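Local coordinates for protein RNA silencing suppressor p19 (Carnation Italian ringspot virus, PDB 6BJV) that suppresses RNA-mediated gene silencing in the host plant by binding short interfering RNAs as a homodimer and selecting them by duplex length, at residues 117-122 with 142-147; 101-106 with 128-133. All coordinates share one frame; numbering follows the deposited sequence.

Both contacts pack helix 130-144 against other parts of the chain, at its two ends. Contact 2 holds the start of the helix (128-133) beside the loop 101-106. Contact 1 holds its end and the residues that follow (142-147) over strand 119-126. Their centres lie 25 Å apart and their nearest atoms about 8 Å, so they do not touch. The two pairs of segments alternate along the chain. Contact 1 lies on the RNA-binding sheet, where Ser-120 and Thr-122 meet the RNA directly. Contact 2 comes within about 5 Å of the nucleic acid at its nearest atom. Both also reach the second subunit, so the same helix serves the fold and the dimer.

Contact 1 of 2, residues 117-122 with 142-147; sequences RGVSVT and QELLQL. With nucleotides of chain C.
Ser-120 OG lies 3.1 Å from O3' of C11 of chain C, close enough for a hydrogen bond from the serine, though the proton has another acceptor within reach. With OG anti to the backbone N (chi1 -180°), the hydroxyl faces the RNA. Ser-120 CB comes as close as 3.3 Å to C5' of C12 of chain C, a tight approach. Thr-122 CG2 rests on C4' of C11 of chain C at 3.7 Å. These contacts are to the sugar-phosphate backbone and not to the bases, consistent with binding that does not read the sequence.

The other side of the strand meets the helix end. Leu-144 CD1 touches Val-119 CG1 at 3.9 Å, and the two side chains run antiparallel alongside each other. The same CD1 lies 4.3 Å from Val-121 CG2. Further out, the extended Arg-117 chain brings NH1 obliquely to within 3.7 Å of Leu-147 O.

Leu-144 also packs on Ile-114 and Phe-116 of strand 109-116. Met-136 of the second subunit packs on Val-121 and Leu-147. Strand 119-126 is an edge strand within this chain. Ser-120 to Thr-122 pair antiparallel with a strand of the second subunit, so the sheet continues across the dimer, with RNA on one face and helix 130-144 on the other.

Contact 2 of 2, residues 101-106 with 128-133; sequences RFLGAN and RTLQHL
Leu-103 and Leu-130 meet through their methyl groups, and this is the more deeply buried part of a small contact. Leu-103 CD1 lies 4.5 Å from Leu-130 CD2, a long, light apolar contact. Both side chains leave the backbone toward the opposite segment. Leu-130 is buried. It sits in the first turn of helix 130-144 and also packs on Asn-96 and Ala-99 of helix 92-99. Leu-103 is partly exposed and rests on Val-108 and Ser-127 as well. The leucine pair thus joins the loop to the start of helix 130-144, beside helix 92-99.

The other half is loose and lies at the surface of the assembly. Arg-128 and Ala-105 are both exposed. The arginine has CG anti to its carbonyl carbon (chi1 -70°) and runs extended from CG to NE, which carries the guanidinium out along the loop. Its NH2 approaches Ala-105 O obliquely at 3.7 Å. No hydrogen bond joins the two segments.

A firmer link lies next to them: the backbone N of Arg-128 is hydrogen-bonded to Gln-107 OE1. Thr-129 stands at the N-cap position, but its side chain does not cap the helix. Its OG1 bonds to Gly-126 O instead. Leu-133 N bonds to Thr-129 O at 2.9 Å as the helix begins. On the dimer side, His-132 and Leu-133 pack on Val-119 of the second subunit.

Here the loop after helix 92-99 meets the turn between strand 119-126 and helix 130-144. The contact belongs to the p19 alpha/beta fold, in which helix 130-144 packs on one face of an antiparallel sheet whose other face binds the RNA.

Contact 1 of 2, residues 117-122 with 142-147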
ATOM      1  N   ARG A 117       5.055  -9.225  -9.112  1.00 60.49           N
ATOM      2  CA  ARG A 117       5.952 -10.227  -8.537  1.00 61.19           C
ATOM      3  C   ARG A 117       5.485 -10.655  -7.147  1.00 60.81           C
ATOM      4  O   ARG A 117       6.284 -10.789  -6.217  1.00 62.20           O
ATOM      5  CB  ARG A 117       7.390  -9.708  -8.482  1.00 63.52           C
ATOM      6  CG  ARG A 117       8.070  -9.581  -9.832  1.00 67.98           C
ATOM      7  CD  ARG A 117       9.525  -9.189  -9.655  1.00 71.19           C
ATOM      8  NE  ARG A 117      10.287  -9.310 -10.892  1.00 76.12           N
ATOM      9  CZ  ARG A 117      11.597  -9.103 -10.985  1.00 79.15           C
ATOM     10  NH1 ARG A 117      12.299  -8.763  -9.912  1.00 77.51           N
ATOM     11  NH2 ARG A 117      12.206  -9.239 -12.154  1.00 83.13           N
ATOM     12  N   GLY A 118       4.179 -10.868  -7.003  1.00 64.34           N
ATOM     13  CA  GLY A 118       3.620 -11.300  -5.737  1.00 64.40           C
ATOM     14  C   GLY A 118       3.737 -10.256  -4.644  1.00 61.35           C
ATOM     15  O   GLY A 118       3.537 -10.564  -3.465  1.00 62.68           O
ATOM     16  N   VAL A 119       4.062  -9.021  -5.021  1.00 57.39           N
ATOM     17  CA  VAL A 119       4.136  -7.895  -4.091  1.00 57.87           C
ATOM     18  C   VAL A 119       3.051  -6.900  -4.470  1.00 56.67           C
ATOM     19  O   VAL A 119       2.997  -6.433  -5.616  1.00 56.01           O
ATOM     20  CB  VAL A 119       5.519  -7.223  -4.106  1.00 59.33           C
ATOM     21  CG1 VAL A 119       5.567  -6.078  -3.093  1.00 60.71           C
ATOM     22  CG2 VAL A 119       6.612  -8.238  -3.811  1.00 61.19           C
ATOM     23  N   SER A 120       2.196  -6.569  -3.507  1.00 61.56           N
ATOM     24  CA  SER A 120       1.122  -5.605  -3.696  1.00 60.02           C
ATOM     25  C   SER A 120       1.417  -4.356  -2.880  1.00 61.73           C
ATOM     26  O   SER A 120       1.748  -4.448  -1.693  1.00 64.36           O
ATOM     27  CB  SER A 120      -0.226  -6.201  -3.285  1.00 61.51           C
ATOM     28  OG  SER A 120      -1.274  -5.267  -3.478  1.00 60.20           O
ATOM     29  N   VAL A 121       1.303  -3.196  -3.521  1.00 47.93           N
ATOM     30  CA  VAL A 121       1.451  -1.902  -2.869  1.00 49.92           C
ATOM     31  C   VAL A 121       0.150  -1.135  -3.048  1.00 45.16           C
ATOM     32  O   VAL A 121      -0.364  -1.029  -4.169  1.00 42.28           O
ATOM     33  CB  VAL A 121       2.636  -1.104  -3.445  1.00 53.36           C
ATOM     34  CG1 VAL A 121       2.809   0.215  -2.694  1.00 55.48           C
ATOM     35  CG2 VAL A 121       3.910  -1.930  -3.384  1.00 56.72           C
ATOM     36  N   THR A 122      -0.380  -0.604  -1.949  1.00 53.85           N
ATOM     37  CA  THR A 122      -1.641   0.121  -1.972  1.00 49.53           C
ATOM     38  C   THR A 122      -1.472   1.470  -1.292  1.00 50.16           C
ATOM     39  O   THR A 122      -0.842   1.570  -0.234  1.00 52.60           O
ATOM     40  CB  THR A 122      -2.758  -0.673  -1.281  1.00 47.69           C
ATOM     41  OG1 THR A 122      -2.386  -0.951   0.074  1.00 50.42           O
ATOM     42  CG2 THR A 122      -3.019  -1.981  -2.010  1.00 47.25           C
ATOM     43  N   GLN A 142       6.868   3.337  -9.416  1.00 72.69           N
ATOM     44  CA  GLN A 142       8.182   3.298 -10.048  1.00 74.16           C
ATOM     45  C   GLN A 142       9.107   2.316  -9.338  1.00 74.92           C
ATOM     46  O   GLN A 142       9.751   1.479  -9.981  1.00 75.43           O
ATOM     47  CB  GLN A 142       8.795   4.699 -10.064  1.00 76.25           C
ATOM     48  CG  GLN A 142      10.095   4.801 -10.850  1.00 79.00           C
ATOM     49  CD  GLN A 142      10.776   6.147 -10.685  1.00 82.62           C
ATOM     50  OE1 GLN A 142      10.300   7.011  -9.947  1.00 82.08           O
ATOM     51  NE2 GLN A 142      11.898   6.330 -11.371  1.00 86.75           N
ATOM     52  N   GLU A 143       9.195   2.408  -8.008  1.00 74.09           N
ATOM     53  CA  GLU A 143      10.113   1.546  -7.271  1.00 74.72           C
ATOM     54  C   GLU A 143       9.707   0.081  -7.379  1.00 72.27           C
ATOM     55  O   GLU A 143      10.570  -0.799  -7.489  1.00 73.44           O
ATOM     56  CB  GLU A 143      10.180   1.971  -5.804  1.00 77.19           C
ATOM     57  CG  GLU A 143      10.940   3.267  -5.568  1.00 80.46           C
ATOM     58  CD  GLU A 143      10.063   4.494  -5.697  1.00 80.93           C
ATOM     59  OE1 GLU A 143       8.954   4.493  -5.123  1.00 80.38           O
ATOM     60  OE2 GLU A 143      10.480   5.459  -6.373  1.00 81.89           O
ATOM     61  N   LEU A 144       8.403  -0.204  -7.344  1.00 62.05           N
ATOM     62  CA  LEU A 144       7.949  -1.587  -7.444  1.00 59.44           C
ATOM     63  C   LEU A 144       8.427  -2.229  -8.739  1.00 57.93           C
ATOM     64  O   LEU A 144       8.790  -3.412  -8.760  1.00 59.12           O
ATOM     65  CB  LEU A 144       6.425  -1.650  -7.349  1.00 58.20           C
ATOM     66  CG  LEU A 144       5.804  -3.046  -7.475  1.00 56.77           C
ATOM     67  CD1 LEU A 144       6.240  -3.944  -6.328  1.00 57.85           C
ATOM     68  CD2 LEU A 144       4.288  -2.960  -7.538  1.00 55.29           C
ATOM     69  N   LEU A 145       8.434  -1.469  -9.831  1.00 59.49           N
ATOM     70  CA  LEU A 145       8.840  -1.981 -11.130  1.00 60.53           C
ATOM     71  C   LEU A 145      10.327  -1.792 -11.403  1.00 69.30           C
ATOM     72  O   LEU A 145      10.794  -2.168 -12.485  1.00 71.02           O
ATOM     73  CB  LEU A 145       8.021  -1.303 -12.233  1.00 56.23           C
ATOM     74  CG  LEU A 145       6.501  -1.353 -12.048  1.00 46.31           C
ATOM     75  CD1 LEU A 145       5.800  -0.616 -13.178  1.00 41.66           C
ATOM     76  CD2 LEU A 145       6.004  -2.786 -11.958  1.00 64.12           C
ATOM     77  N   GLN A 146      11.076  -1.229 -10.463  1.00 83.91           N
ATOM     78  CA  GLN A 146      12.517  -1.029 -10.600  1.00 88.69           C
ATOM     79  C   GLN A 146      13.221  -1.739  -9.446  1.00 91.11           C
ATOM     80  O   GLN A 146      13.828  -1.100  -8.583  1.00 91.06           O
ATOM     81  CB  GLN A 146      12.865   0.463 -10.634  1.00 86.90           C
ATOM     82  CG  GLN A 146      12.513   1.156 -11.944  1.00 84.54           C
ATOM     83  CD  GLN A 146      12.872   2.635 -11.951  1.00 80.96           C
ATOM     84  OE1 GLN A 146      12.143   3.456 -12.510  1.00 76.10           O
ATOM     85  NE2 GLN A 146      14.001   2.981 -11.340  1.00 82.98           N
ATOM     86  N   LEU A 147      13.135  -3.066  -9.437  1.00105.47           N
ATOM     87  CA  LEU A 147      13.799  -3.878  -8.428  1.00107.90           C
ATOM     88  C   LEU A 147      14.205  -5.201  -9.066  1.00112.72           C
ATOM     89  O   LEU A 147      13.925  -5.460 -10.240  1.00113.43           O
ATOM     90  CB  LEU A 147      12.896  -4.092  -7.209  1.00103.55           C
ATOM     91  CG  LEU A 147      12.786  -2.915  -6.239  1.00100.30           C
ATOM     92  CD1 LEU A 147      11.664  -3.149  -5.240  1.00 96.53           C
ATOM     93  CD2 LEU A 147      14.102  -2.690  -5.508  1.00102.99           C
TER
ATOM     94  P     C C  11      -8.516  -4.354  -5.082  1.00 51.34           P
ATOM     95  OP1   C C  11      -7.875  -4.180  -6.409  1.00 50.87           O
ATOM     96  OP2   C C  11      -9.718  -5.214  -4.955  1.00 52.83           O
ATOM     97  O5'   C C  11      -7.406  -4.899  -4.082  1.00 51.24           O
ATOM     98  C5'   C C  11      -6.176  -4.210  -3.931  1.00 50.45           C
ATOM     99  C4'   C C  11      -5.388  -4.716  -2.749  1.00 50.70           C
ATOM    100  O4'   C C  11      -6.099  -4.451  -1.511  1.00 51.08           O
ATOM    101  C3'   C C  11      -5.138  -6.212  -2.702  1.00 51.62           C
ATOM    102  O3'   C C  11      -4.109  -6.633  -3.576  1.00 51.21           O
ATOM    103  C2'   C C  11      -4.828  -6.438  -1.230  1.00 51.56           C
ATOM    104  O2'   C C  11      -3.499  -6.045  -0.918  1.00 50.64           O
ATOM    105  C1'   C C  11      -5.797  -5.461  -0.566  1.00 51.40           C
ATOM    106  N1    C C  11      -7.050  -6.126  -0.143  1.00 52.85           N
ATOM    107  C2    C C  11      -7.035  -6.831   1.064  1.00 53.07           C
ATOM    108  O2    C C  11      -5.982  -6.867   1.720  1.00 51.69           O
ATOM    109  N3    C C  11      -8.159  -7.452   1.485  1.00 54.88           N
ATOM    110  C4    C C  11      -9.269  -7.388   0.750  1.00 56.06           C
ATOM    111  N4    C C  11     -10.354  -8.017   1.209  1.00 58.78           N
ATOM    112  C5    C C  11      -9.314  -6.679  -0.487  1.00 55.33           C
ATOM    113  C6    C C  11      -8.192  -6.068  -0.893  1.00 53.82           C
ATOM    114  P     C C  12      -4.095  -8.140  -4.128  1.00 52.77           P
ATOM    115  OP1   C C  12      -3.143  -8.191  -5.266  1.00 52.76           O
ATOM    116  OP2   C C  12      -5.504  -8.569  -4.334  1.00 54.19           O
ATOM    117  O5'   C C  12      -3.476  -8.978  -2.922  1.00 52.51           O
ATOM    118  C5'   C C  12      -2.212  -8.629  -2.378  1.00 51.19           C
ATOM    119  C4'   C C  12      -1.903  -9.400  -1.120  1.00 51.03           C
ATOM    120  O4'   C C  12      -2.787  -8.980  -0.045  1.00 51.14           O
ATOM    121  C3'   C C  12      -2.105 -10.904  -1.190  1.00 52.12           C
ATOM    122  O3'   C C  12      -1.042 -11.582  -1.834  1.00 51.80           O
ATOM    123  C2'   C C  12      -2.275 -11.275   0.275  1.00 52.78           C
ATOM    124  O2'   C C  12      -1.021 -11.317   0.942  1.00 52.38           O
ATOM    125  C1'   C C  12      -3.079 -10.081   0.791  1.00 52.46           C
ATOM    126  N1    C C  12      -4.534 -10.339   0.738  1.00 54.41           N
ATOM    127  C2    C C  12      -5.131 -11.022   1.799  1.00 55.74           C
ATOM    128  O2    C C  12      -4.422 -11.379   2.750  1.00 55.39           O
ATOM    129  N3    C C  12      -6.460 -11.272   1.762  1.00 57.75           N
ATOM    130  C4    C C  12      -7.184 -10.869   0.716  1.00 58.56           C
ATOM    131  N4    C C  12      -8.492 -11.136   0.721  1.00 61.01           N
ATOM    132  C5    C C  12      -6.600 -10.175  -0.384  1.00 57.06           C
ATOM    133  C6    C C  12      -5.284  -9.938  -0.331  1.00 55.24           C
TER

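Contact 2 of 2, residues 101-106 with 128-133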
ATOM      1  N   ARG A 101     -15.387  13.175 -11.541  1.00 66.54           N
ATOM      2  CA  ARG A 101     -16.620  12.643 -12.101  1.00 68.03           C
ATOM      3  C   ARG A 101     -17.419  11.806 -11.111  1.00 66.28           C
ATOM      4  O   ARG A 101     -18.601  11.544 -11.358  1.00 68.72           O
ATOM      5  CB  ARG A 101     -16.297  11.793 -13.335  1.00 66.42           C
ATOM      6  CG  ARG A 101     -15.486  12.527 -14.397  1.00 68.64           C
ATOM      7  CD  ARG A 101     -16.377  13.071 -15.495  1.00 74.19           C
ATOM      8  NE  ARG A 101     -15.710  14.091 -16.301  1.00 77.88           N
ATOM      9  CZ  ARG A 101     -16.104  14.474 -17.512  1.00 83.87           C
ATOM     10  NH1 ARG A 101     -17.157  13.912 -18.088  1.00 85.66           N
ATOM     11  NH2 ARG A 101     -15.436  15.418 -18.158  1.00 87.57           N
ATOM     12  N   PHE A 102     -16.809  11.378 -10.001  1.00 58.65           N
ATOM     13  CA  PHE A 102     -17.476  10.494  -9.053  1.00 57.24           C
ATOM     14  C   PHE A 102     -17.342  10.964  -7.608  1.00 58.71           C
ATOM     15  O   PHE A 102     -17.725  10.225  -6.694  1.00 59.09           O
ATOM     16  CB  PHE A 102     -16.927   9.068  -9.176  1.00 55.13           C
ATOM     17  CG  PHE A 102     -16.702   8.623 -10.594  1.00 54.94           C
ATOM     18  CD1 PHE A 102     -17.759   8.180 -11.372  1.00 58.20           C
ATOM     19  CD2 PHE A 102     -15.433   8.641 -11.144  1.00 55.90           C
ATOM     20  CE1 PHE A 102     -17.552   7.768 -12.676  1.00 59.88           C
ATOM     21  CE2 PHE A 102     -15.219   8.230 -12.445  1.00 55.78           C
ATOM     22  CZ  PHE A 102     -16.279   7.794 -13.212  1.00 58.23           C
ATOM     23  N   LEU A 103     -16.817  12.163  -7.375  1.00 61.31           N
ATOM     24  CA  LEU A 103     -16.605  12.680  -6.031  1.00 64.55           C
ATOM     25  C   LEU A 103     -17.462  13.916  -5.807  1.00 66.90           C
ATOM     26  O   LEU A 103     -17.605  14.756  -6.700  1.00 66.32           O
ATOM     27  CB  LEU A 103     -15.131  13.022  -5.795  1.00 66.13           C
ATOM     28  CG  LEU A 103     -14.160  11.841  -5.811  1.00 65.61           C
ATOM     29  CD1 LEU A 103     -12.728  12.341  -5.730  1.00 65.57           C
ATOM     30  CD2 LEU A 103     -14.452  10.876  -4.672  1.00 66.39           C
ATOM     31  N   GLY A 104     -18.028  14.016  -4.608  1.00 63.42           N
ATOM     32  CA  GLY A 104     -18.846  15.154  -4.238  1.00 68.07           C
ATOM     33  C   GLY A 104     -18.214  15.987  -3.144  1.00 70.07           C
ATOM     34  O   GLY A 104     -16.992  16.161  -3.112  1.00 69.98           O
ATOM     35  N   ALA A 105     -19.040  16.512  -2.239  1.00102.15           N
ATOM     36  CA  ALA A 105     -18.542  17.290  -1.111  1.00105.80           C
ATOM     37  C   ALA A 105     -18.150  16.406   0.066  1.00106.35           C
ATOM     38  O   ALA A 105     -17.126  16.651   0.711  1.00106.89           O
ATOM     39  CB  ALA A 105     -19.596  18.306  -0.668  1.00109.48           C
ATOM     40  N   ASN A 106     -18.950  15.383   0.358  1.00 85.18           N
ATOM     41  CA  ASN A 106     -18.626  14.463   1.439  1.00 85.60           C
ATOM     42  C   ASN A 106     -17.460  13.570   1.033  1.00 82.98           C
ATOM     43  O   ASN A 106     -17.473  12.958  -0.042  1.00 80.43           O
ATOM     44  CB  ASN A 106     -19.848  13.616   1.792  1.00 85.13           C
ATOM     45  CG  ASN A 106     -20.414  12.883   0.593  1.00 80.30           C
ATOM     46  OD1 ASN A 106     -21.107  13.471  -0.238  1.00 79.55           O
ATOM     47  ND2 ASN A 106     -20.125  11.590   0.498  1.00 76.57           N
ATOM     48  N   ARG A 128     -10.044  13.851  -0.089  1.00 59.42           N
ATOM     49  CA  ARG A 128      -9.492  15.195   0.034  1.00 62.90           C
ATOM     50  C   ARG A 128      -7.975  15.217  -0.075  1.00 63.50           C
ATOM     51  O   ARG A 128      -7.397  16.291  -0.273  1.00 66.56           O
ATOM     52  CB  ARG A 128      -9.915  15.823   1.361  1.00 66.93           C
ATOM     53  CG  ARG A 128     -11.390  16.175   1.419  1.00 69.30           C
ATOM     54  CD  ARG A 128     -11.857  16.418   2.842  1.00 73.17           C
ATOM     55  NE  ARG A 128     -13.272  16.768   2.894  1.00 76.03           N
ATOM     56  CZ  ARG A 128     -14.015  16.728   3.995  1.00 79.34           C
ATOM     57  NH1 ARG A 128     -13.484  16.342   5.149  1.00 80.31           N
ATOM     58  NH2 ARG A 128     -15.295  17.067   3.943  1.00 82.29           N
ATOM     59  N   THR A 129      -7.319  14.064   0.061  1.00 63.93           N
ATOM     60  CA  THR A 129      -5.875  13.958  -0.095  1.00 64.64           C
ATOM     61  C   THR A 129      -5.492  13.295  -1.412  1.00 62.43           C
ATOM     62  O   THR A 129      -4.380  12.774  -1.540  1.00 63.01           O
ATOM     63  CB  THR A 129      -5.268  13.186   1.079  1.00 65.16           C
ATOM     64  OG1 THR A 129      -5.847  11.876   1.152  1.00 61.99           O
ATOM     65  CG2 THR A 129      -5.510  13.923   2.392  1.00 68.59           C
ATOM     66  N   LEU A 130      -6.394  13.308  -2.398  1.00 58.96           N
ATOM     67  CA  LEU A 130      -6.128  12.624  -3.659  1.00 58.05           C
ATOM     68  C   LEU A 130      -4.857  13.154  -4.312  1.00 59.94           C
ATOM     69  O   LEU A 130      -3.985  12.377  -4.719  1.00 59.85           O
ATOM     70  CB  LEU A 130      -7.324  12.778  -4.599  1.00 57.31           C
ATOM     71  CG  LEU A 130      -7.200  12.091  -5.960  1.00 56.32           C
ATOM     72  CD1 LEU A 130      -7.049  10.583  -5.805  1.00 54.17           C
ATOM     73  CD2 LEU A 130      -8.401  12.419  -6.822  1.00 57.01           C
ATOM     74  N   GLN A 131      -4.733  14.480  -4.419  1.00 73.66           N
ATOM     75  CA  GLN A 131      -3.524  15.071  -4.984  1.00 75.13           C
ATOM     76  C   GLN A 131      -2.270  14.507  -4.333  1.00 75.84           C
ATOM     77  O   GLN A 131      -1.224  14.400  -4.984  1.00 77.08           O
ATOM     78  CB  GLN A 131      -3.562  16.590  -4.820  1.00 78.44           C
ATOM     79  CG  GLN A 131      -3.501  17.051  -3.372  1.00 80.15           C
ATOM     80  CD  GLN A 131      -3.928  18.495  -3.196  1.00 84.24           C
ATOM     81  OE1 GLN A 131      -3.219  19.419  -3.595  1.00 87.75           O
ATOM     82  NE2 GLN A 131      -5.096  18.696  -2.596  1.00 84.23           N
ATOM     83  N   HIS A 132      -2.354  14.137  -3.054  1.00 57.55           N
ATOM     84  CA  HIS A 132      -1.201  13.582  -2.355  1.00 58.22           C
ATOM     85  C   HIS A 132      -1.035  12.095  -2.649  1.00 55.28           C
ATOM     86  O   HIS A 132       0.093  11.618  -2.818  1.00 55.97           O
ATOM     87  CB  HIS A 132      -1.342  13.822  -0.852  1.00 59.78           C
ATOM     88  CG  HIS A 132      -1.639  15.247  -0.497  1.00 63.16           C
ATOM     89  ND1 HIS A 132      -2.917  15.763  -0.499  1.00 62.88           N
ATOM     90  CD2 HIS A 132      -0.823  16.267  -0.140  1.00 67.25           C
ATOM     91  CE1 HIS A 132      -2.876  17.038  -0.152  1.00 66.85           C
ATOM     92  NE2 HIS A 132      -1.616  17.368   0.071  1.00 69.37           N
ATOM     93  N   LEU A 133      -2.140  11.350  -2.716  1.00 55.57           N
ATOM     94  CA  LEU A 133      -2.053   9.942  -3.089  1.00 54.52           C
ATOM     95  C   LEU A 133      -1.389   9.781  -4.449  1.00 56.09           C
ATOM     96  O   LEU A 133      -0.624   8.834  -4.667  1.00 55.74           O
ATOM     97  CB  LEU A 133      -3.445   9.311  -3.101  1.00 51.77           C
ATOM     98  CG  LEU A 133      -4.301   9.470  -1.842  1.00 50.95           C
ATOM     99  CD1 LEU A 133      -5.600   8.695  -1.990  1.00 48.21           C
ATOM    100  CD2 LEU A 133      -3.554   9.026  -0.595  1.00 51.59           C
TER